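Local coordinates for amidohydrolase 3 domain-containing protein (Pyrococcus furiosus, PDB 3ICJ) that probably acts as a zinc-dependent amidohydrolase that cleaves carbon-nitrogen bonds other than peptide bonds, although its natural substrate is not established, at residues F253-R257 against E258-K262; A417-L420 against K421-S424; A74-I77 against A78-G82. All coordinates share one frame; numbering follows the deposited sequence. Where two conformers were deposited one is given.

Contact 1: residues F253-R257 against E258-K262; sequences FELER and EGRLK
E258 folds back on E254, and L261 on L255, where helix 246-257 ends in a Schellman motif. G259 leaves the helix with positive phi (72°). R260 N bonds L255 O at 2.8 Å. G259 N reaches E256 O from above its carbonyl plane. E258 N still makes the helical bond to E254 O.

E258 has CG anti to its carbonyl carbon (chi1 -69°), which lays the chain back along the last turn, past E254 O. CG sits 3.2 Å from E254 O. Its carboxylate is turned 68° against that of E254, and OE2 comes within 3.5 Å of E254 OE1. K221 of helix 217-233 forms salt bridges to E254 OE1 and E258 OE1, which probably offsets the like charges. E258 OE1 also forms a salt bridge with R260 NH2 at 2.9 Å. R260 NH1 pairs with E225. With an alanine here, R260 NH2 would probably lose its carboxylate partner, and K221 would be left with E254 in this turn.

L255 is buried beneath this charged cluster, against K221 and I224. Its CD2 lies 3.8 Å from R260 NE, at a slant to the guanidinium. Its CB meets CG of L261 at 4.0 Å, and L261 in turn rests on L290 of strand 290-294. The turn is bridged by one water, which accepts from L261 N at 2.9 Å and lies 3.1 Å from E256 O.

Contact 2: residues A417-L420 against K421-S424; sequences AYRL and KTLS
R419 meets T422 and L423 at the start of helix 420-426, where R419 holds the N-cap position. Its CB approaches L423 CG at 4.3 Å. From there CG runs out extended (chi2 -177°), and the chain bends at CD (chi3 72°). This bend carries the guanidinium across T422 at a slant. NE is 4.2 Å from T422 OG1. NH2 is 4.1 Å from T422 CG2, and the methyl approaches the flat group obliquely. The strong polar partners of the tip lie elsewhere. NH1 forms a salt bridge with D379 and a hydrogen bond to V377 O. NE has a weak, long ion pair with E459 OE2, the same oxygen that T422 OG1 bonds. D379 is the main partner, E459 a minor one, and the side chain also touches L382 of helix 379-388.

The R419 backbone starts the helix. Its carbonyl O receives L423 N at 2.9 Å, in a nearly straight bond (170° at the hydrogen). L423 CG leans against the same oxygen. One residue on, L420 O accepts S424 N at 3.0 Å. S424 OG also lies close to L420 O and to K421 O, and its proton is not settled between them. K421 NZ forms a salt bridge with E465.

R419 is the centre of an inverse gamma turn, closed by a weak L420 N to Y418 O bond. The L423 side chain is about 9 Å from that of the zinc ligand H373. This is the N-cap of a helix entered through an inverse gamma turn, in the part of the amidohydrolase barrel leading to strand 429-431.

Contact 3: residues A74-I77 against A78-G82; sequences ALRI and AELAG
R76 and E79 form a salt bridge across one turn of helix 71-81, on the side turned away from the sheet. The other side of the helix is tight. There A74 and A78 are buried, A74 on I41, A78 on A39 and I85. Their small side chains let the helix sit close to strands 37-41 and 84-87. A78 N bonds A74 O at 3.2 Å, and A78 CB lies 3.6 Å from the same oxygen. I77 also faces strand 37-41, at M37.

The outer side is looser and rests on long, exposed chains. R76 bends at chi2 (84°) and again at chi3, which brings NE back to E79 OE1 at 3.2 Å. This N-H bond is nearly straight (171°), and the oxygen lies at the guanidinium edge, in its plane. The carboxylate itself is turned 60° from that plane. L80 covers part of one guanidinium face, with CG 3.8 Å above it near the rim and CD2 3.5 Å from R76 NH1. The other carboxylate oxygen, E79 OE2, comes to rest 3.5 Å from L75 CG. R76 and L80 also touch a crystal neighbour, which may influence their pose.

G82 has positive phi and turns the chain out of the helix. Helix 71-81 is the amphipathic helix of a beta-alpha-beta crossover, joining parallel strands 64-69 and 84-87 of one small mixed sheet.

How the contacts relate
Along the chain the order is contact 3, contact 1, contact 2. None touches another. Their centres lie about 33 Å apart for contacts 1 and 3, about 37 Å for contacts 1 and 2, and about 44 Å for contacts 2 and 3. Contact 3 belongs to the small N-terminal beta domain and lies about 40 Å from the centre of the chain. Contacts 1 and 2 belong to the metal-binding barrel, on opposite sides of the chain's centre. Contact 1 leads from helix 246-257 toward strand 264-269. Contact 2 opens helix 420-426, which precedes strand 429-431 and then the zinc ligand D434. The three thus set local chain geometry in separate parts of the fold.

Contact 1: residues F253-R257 against E258-K262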
loop_
_atom_site.group_PDB
_atom_site.type_symbol
_atom_site.label_atom_id
_atom_site.label_comp_id
_atom_site.label_asym_id
_atom_site.label_seq_id
_atom_site.Cartn_x
_atom_site.Cartn_y
_atom_site.Cartn_z
ATOM N N PHE A 253 15.499 -7.003 -6.794
ATOM C CA PHE A 253 16.922 -7.407 -6.628
ATOM C C PHE A 253 17.769 -6.667 -7.665
ATOM O O PHE A 253 18.871 -6.195 -7.365
ATOM C CB PHE A 253 17.126 -8.908 -6.852
ATOM C CG PHE A 253 16.726 -9.790 -5.686
ATOM C CD1 PHE A 253 17.127 -9.503 -4.385
ATOM C CD2 PHE A 253 16.011 -10.957 -5.908
ATOM C CE1 PHE A 253 16.772 -10.355 -3.319
ATOM C CE2 PHE A 253 15.662 -11.802 -4.858
ATOM C CZ PHE A 253 16.041 -11.503 -3.562
ATOM N N GLU A 254 17.254 -6.568 -8.882
ATOM C CA GLU A 254 18.007 -5.881 -9.961
ATOM C C GLU A 254 18.167 -4.372 -9.702
ATOM O O GLU A 254 19.284 -3.825 -9.784
ATOM C CB GLU A 254 17.384 -6.158 -11.329
ATOM C CG GLU A 254 18.257 -5.725 -12.507
ATOM C CD GLU A 254 17.839 -6.348 -13.825
ATOM O OE1 GLU A 254 17.834 -5.625 -14.852
ATOM O OE2 GLU A 254 17.549 -7.560 -13.851
ATOM N N LEU A 255 17.070 -3.706 -9.351
ATOM C CA LEU A 255 17.126 -2.293 -8.978
ATOM C C LEU A 255 18.080 -2.010 -7.806
ATOM O O LEU A 255 18.863 -1.044 -7.872
ATOM C CB LEU A 255 15.715 -1.727 -8.702
ATOM C CG LEU A 255 14.768 -1.581 -9.903
ATOM C CD1 LEU A 255 13.295 -1.369 -9.449
ATOM C CD2 LEU A 255 15.207 -0.489 -10.871
ATOM N N GLU A 256 18.026 -2.852 -6.771
ATOM C CA GLU A 256 18.923 -2.795 -5.608
ATOM C C GLU A 256 20.410 -2.861 -5.992
ATOM O O GLU A 256 21.154 -1.927 -5.684
ATOM C CB GLU A 256 18.549 -3.863 -4.569
ATOM C CG GLU A 256 19.650 -4.231 -3.529
ATOM C CD GLU A 256 19.689 -3.356 -2.265
ATOM O OE1 GLU A 256 18.815 -2.483 -2.055
ATOM O OE2 GLU A 256 20.623 -3.558 -1.457
ATOM N N ARG A 257 20.836 -3.909 -6.697
ATOM C CA ARG A 257 22.249 -3.991 -7.125
ATOM C C ARG A 257 22.658 -2.944 -8.180
ATOM O O ARG A 257 23.819 -2.577 -8.254
ATOM C CB ARG A 257 22.654 -5.406 -7.558
ATOM C CG ARG A 257 22.041 -5.877 -8.872
ATOM C CD ARG A 257 22.560 -7.245 -9.231
ATOM N NE ARG A 257 22.009 -7.739 -10.491
ATOM C CZ ARG A 257 20.962 -8.564 -10.602
ATOM N NH1 ARG A 257 20.553 -8.948 -11.802
ATOM N NH2 ARG A 257 20.320 -9.007 -9.530
ATOM N N GLU A 258 21.705 -2.424 -8.939
ATOM C CA GLU A 258 21.963 -1.301 -9.835
ATOM C C GLU A 258 22.013 0.080 -9.201
ATOM O O GLU A 258 22.275 1.051 -9.872
ATOM C CB GLU A 258 20.964 -1.273 -10.981
ATOM C CG GLU A 258 21.098 -2.384 -11.956
ATOM C CD GLU A 258 20.018 -2.353 -12.995
ATOM O OE1 GLU A 258 19.049 -1.608 -12.820
ATOM O OE2 GLU A 258 20.141 -3.069 -13.988
ATOM N N GLY A 259 21.756 0.159 -7.912
ATOM C CA GLY A 259 21.779 1.431 -7.184
ATOM C C GLY A 259 20.595 2.321 -7.549
ATOM O O GLY A 259 20.643 3.535 -7.386
ATOM N N ARG A 260 19.527 1.712 -8.042
ATOM C CA ARG A 260 18.369 2.443 -8.584
ATOM C C ARG A 260 17.162 2.475 -7.636
ATOM O O ARG A 260 16.139 3.113 -7.932
ATOM C CB ARG A 260 17.998 1.875 -9.956
ATOM C CG ARG A 260 18.850 2.429 -11.083
ATOM C CD ARG A 260 18.789 1.583 -12.367
ATOM N NE ARG A 260 17.481 1.569 -13.039
ATOM C CZ ARG A 260 17.213 0.928 -14.187
ATOM N NH1 ARG A 260 15.990 0.969 -14.703
ATOM N NH2 ARG A 260 18.155 0.238 -14.830
ATOM N N LEU A 261 17.271 1.794 -6.495
ATOM C CA LEU A 261 16.295 1.979 -5.419
ATOM C C LEU A 261 16.677 3.199 -4.608
ATOM O O LEU A 261 17.827 3.312 -4.170
ATOM C CB LEU A 261 16.221 0.764 -4.488
ATOM C CG LEU A 261 15.421 -0.430 -4.982
ATOM C CD1 LEU A 261 15.319 -1.490 -3.884
ATOM C CD2 LEU A 261 14.013 -0.030 -5.525
ATOM N N LYS A 262 15.710 4.096 -4.403
ATOM C CA LYS A 262 15.946 5.360 -3.694
ATOM C C LYS A 262 15.043 5.527 -2.456
ATOM O O LYS A 262 14.945 6.618 -1.883
ATOM C CB LYS A 262 15.781 6.546 -4.656
ATOM C CG LYS A 262 16.802 6.590 -5.818
ATOM C CD LYS A 262 18.240 6.731 -5.310
ATOM C CE LYS A 262 19.231 7.120 -6.408
ATOM N NZ LYS A 262 19.335 6.085 -7.480
HETATM O O HOH W 1 19.560 0.651 -5.091
#

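Contact 2: residues A417-L420 against K421-S424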
loop_
_atom_site.group_PDB
_atom_site.type_symbol
_atom_site.label_atom_id
_atom_site.label_comp_id
_atom_site.label_asym_id
_atom_site.label_seq_id
_atom_site.Cartn_x
_atom_site.Cartn_y
_atom_site.Cartn_z
ATOM N N ALA A 417 -16.371 -0.149 12.391
ATOM C CA ALA A 417 -15.572 0.217 11.225
ATOM C C ALA A 417 -14.510 1.280 11.470
ATOM O O ALA A 417 -14.810 2.332 12.038
ATOM C CB ALA A 417 -16.475 0.647 10.068
ATOM N N TYR A 418 -13.288 1.001 10.994
ATOM C CA TYR A 418 -12.179 1.979 10.937
ATOM C C TYR A 418 -11.949 2.690 12.264
ATOM O O TYR A 418 -11.946 3.937 12.365
ATOM C CB TYR A 418 -12.352 2.969 9.762
ATOM C CG TYR A 418 -12.590 2.282 8.431
ATOM C CD1 TYR A 418 -11.720 1.278 7.970
ATOM C CD2 TYR A 418 -13.685 2.618 7.635
ATOM C CE1 TYR A 418 -11.948 0.629 6.743
ATOM C CE2 TYR A 418 -13.914 1.982 6.399
ATOM C CZ TYR A 418 -13.041 0.987 5.964
ATOM O OH TYR A 418 -13.260 0.354 4.746
ATOM N N ARG A 419 -11.748 1.858 13.280
ATOM C CA ARG A 419 -11.648 2.306 14.663
ATOM C C ARG A 419 -10.219 2.756 14.983
ATOM O O ARG A 419 -9.549 2.174 15.835
ATOM C CB ARG A 419 -12.083 1.160 15.585
ATOM C CG ARG A 419 -13.530 0.763 15.381
ATOM C CD ARG A 419 -13.967 -0.331 16.368
ATOM N NE ARG A 419 -14.116 0.154 17.741
ATOM C CZ ARG A 419 -14.607 -0.590 18.729
ATOM N NH1 ARG A 419 -14.978 -1.851 18.494
ATOM N NH2 ARG A 419 -14.726 -0.092 19.954
ATOM N N LEU A 420 -9.770 3.803 14.287
ATOM C CA LEU A 420 -8.383 4.242 14.302
ATOM C C LEU A 420 -7.907 4.601 15.697
ATOM O O LEU A 420 -6.829 4.175 16.113
ATOM C CB LEU A 420 -8.177 5.438 13.351
ATOM C CG LEU A 420 -8.665 5.262 11.906
ATOM C CD1 LEU A 420 -8.291 6.469 11.051
ATOM C CD2 LEU A 420 -8.118 4.000 11.281
ATOM N N LYS A 421 -8.717 5.376 16.417
ATOM C CA LYS A 421 -8.340 5.828 17.754
ATOM C C LYS A 421 -8.250 4.640 18.729
ATOM O O LYS A 421 -7.273 4.513 19.471
ATOM C CB LYS A 421 -9.315 6.909 18.246
ATOM C CG LYS A 421 -9.185 7.292 19.721
ATOM C CD LYS A 421 -7.872 8.001 19.985
ATOM C CE LYS A 421 -7.842 8.628 21.370
ATOM N NZ LYS A 421 -6.446 8.676 21.870
ATOM N N THR A 422 -9.250 3.765 18.693
ATOM C CA THR A 422 -9.298 2.606 19.577
ATOM C C THR A 422 -8.141 1.646 19.298
ATOM O O THR A 422 -7.393 1.299 20.212
ATOM C CB THR A 422 -10.646 1.881 19.471
ATOM O OG1 THR A 422 -11.676 2.772 19.876
ATOM C CG2 THR A 422 -10.707 0.645 20.386
ATOM N N LEU A 423 -7.979 1.247 18.039
ATOM C CA LEU A 423 -6.879 0.367 17.669
ATOM C C LEU A 423 -5.482 0.908 18.013
ATOM O O LEU A 423 -4.643 0.176 18.541
ATOM C CB LEU A 423 -6.977 -0.048 16.190
ATOM C CG LEU A 423 -8.220 -0.824 15.730
ATOM C CD1 LEU A 423 -8.198 -0.951 14.211
ATOM C CD2 LEU A 423 -8.338 -2.195 16.395
ATOM N N SER A 424 -5.249 2.195 17.769
ATOM C CA SER A 424 -3.957 2.800 18.080
ATOM C C SER A 424 -3.673 2.905 19.594
ATOM O O SER A 424 -2.514 2.909 20.006
ATOM C CB SER A 424 -3.828 4.162 17.404
ATOM O OG SER A 424 -4.773 5.059 17.954
#

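Contact 3: residues A74-I77 against A78-G82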
loop_
_atom_site.group_PDB
_atom_site.type_symbol
_atom_site.label_atom_id
_atom_site.label_comp_id
_atom_site.label_asym_id
_atom_site.label_seq_id
_atom_site.Cartn_x
_atom_site.Cartn_y
_atom_site.Cartn_z
ATOM N N ALA A 74 24.775 22.040 17.096
ATOM C CA ALA A 74 24.807 21.418 15.772
ATOM C C ALA A 74 25.763 22.135 14.800
ATOM O O ALA A 74 26.475 21.492 14.030
ATOM C CB ALA A 74 23.410 21.381 15.176
ATOM N N LEU A 75 25.755 23.464 14.848
ATOM C CA LEU A 75 26.652 24.269 14.033
ATOM C C LEU A 75 28.113 24.012 14.428
ATOM O O LEU A 75 28.976 23.817 13.564
ATOM C CB LEU A 75 26.271 25.749 14.137
ATOM C CG LEU A 75 27.133 26.781 13.416
ATOM C CD1 LEU A 75 27.305 26.440 11.937
ATOM C CD2 LEU A 75 26.529 28.175 13.572
ATOM N N ARG A 76 28.369 23.980 15.733
ATOM C CA ARG A 76 29.713 23.769 16.265
ATOM C C ARG A 76 30.246 22.366 15.921
ATOM O O ARG A 76 31.423 22.223 15.620
ATOM C CB ARG A 76 29.720 24.004 17.781
ATOM C CG ARG A 76 31.089 24.093 18.435
ATOM C CD ARG A 76 31.702 25.487 18.352
ATOM N NE ARG A 76 32.790 25.543 17.379
ATOM C CZ ARG A 76 34.050 25.187 17.634
ATOM N NH1 ARG A 76 34.967 25.285 16.678
ATOM N NH2 ARG A 76 34.397 24.729 18.839
ATOM N N ILE A 77 29.385 21.348 15.979
ATOM C CA ILE A 77 29.793 19.979 15.617
ATOM C C ILE A 77 30.253 19.906 14.148
ATOM O O ILE A 77 31.333 19.370 13.839
ATOM C CB ILE A 77 28.682 18.938 15.919
ATOM C CG1 ILE A 77 28.459 18.822 17.429
ATOM C CG2 ILE A 77 29.044 17.547 15.336
ATOM C CD1 ILE A 77 27.281 17.895 17.846
ATOM N N ALA A 78 29.454 20.497 13.265
ATOM C CA ALA A 78 29.737 20.516 11.835
ATOM C C ALA A 78 30.945 21.378 11.479
ATOM O O ALA A 78 31.673 21.073 10.522
ATOM C CB ALA A 78 28.514 20.975 11.072
ATOM N N GLU A 79 31.169 22.441 12.256
ATOM C CA GLU A 79 32.373 23.246 12.105
ATOM C C GLU A 79 33.618 22.424 12.447
ATOM O O GLU A 79 34.603 22.477 11.731
ATOM C CB GLU A 79 32.320 24.495 12.978
ATOM C CG GLU A 79 31.471 25.614 12.418
ATOM C CD GLU A 79 31.252 26.747 13.423
ATOM O OE1 GLU A 79 31.785 26.698 14.564
ATOM O OE2 GLU A 79 30.529 27.695 13.063
ATOM N N LEU A 80 33.559 21.649 13.526
ATOM C CA LEU A 80 34.715 20.853 13.953
ATOM C C LEU A 80 35.028 19.686 13.024
ATOM O O LEU A 80 36.193 19.360 12.803
ATOM C CB LEU A 80 34.527 20.337 15.378
ATOM C CG LEU A 80 34.545 21.351 16.520
ATOM C CD1 LEU A 80 34.006 20.667 17.745
ATOM C CD2 LEU A 80 35.938 21.926 16.777
ATOM N N ALA A 81 33.982 19.062 12.487
ATOM C CA ALA A 81 34.144 17.856 11.672
ATOM C C ALA A 81 34.184 18.144 10.169
ATOM O O ALA A 81 34.387 17.236 9.374
ATOM C CB ALA A 81 33.053 16.860 11.998
ATOM N N GLY A 82 33.994 19.404 9.788
ATOM C CA GLY A 82 34.038 19.815 8.383
ATOM C C GLY A 82 32.854 19.366 7.539
ATOM O O GLY A 82 33.021 18.998 6.381
#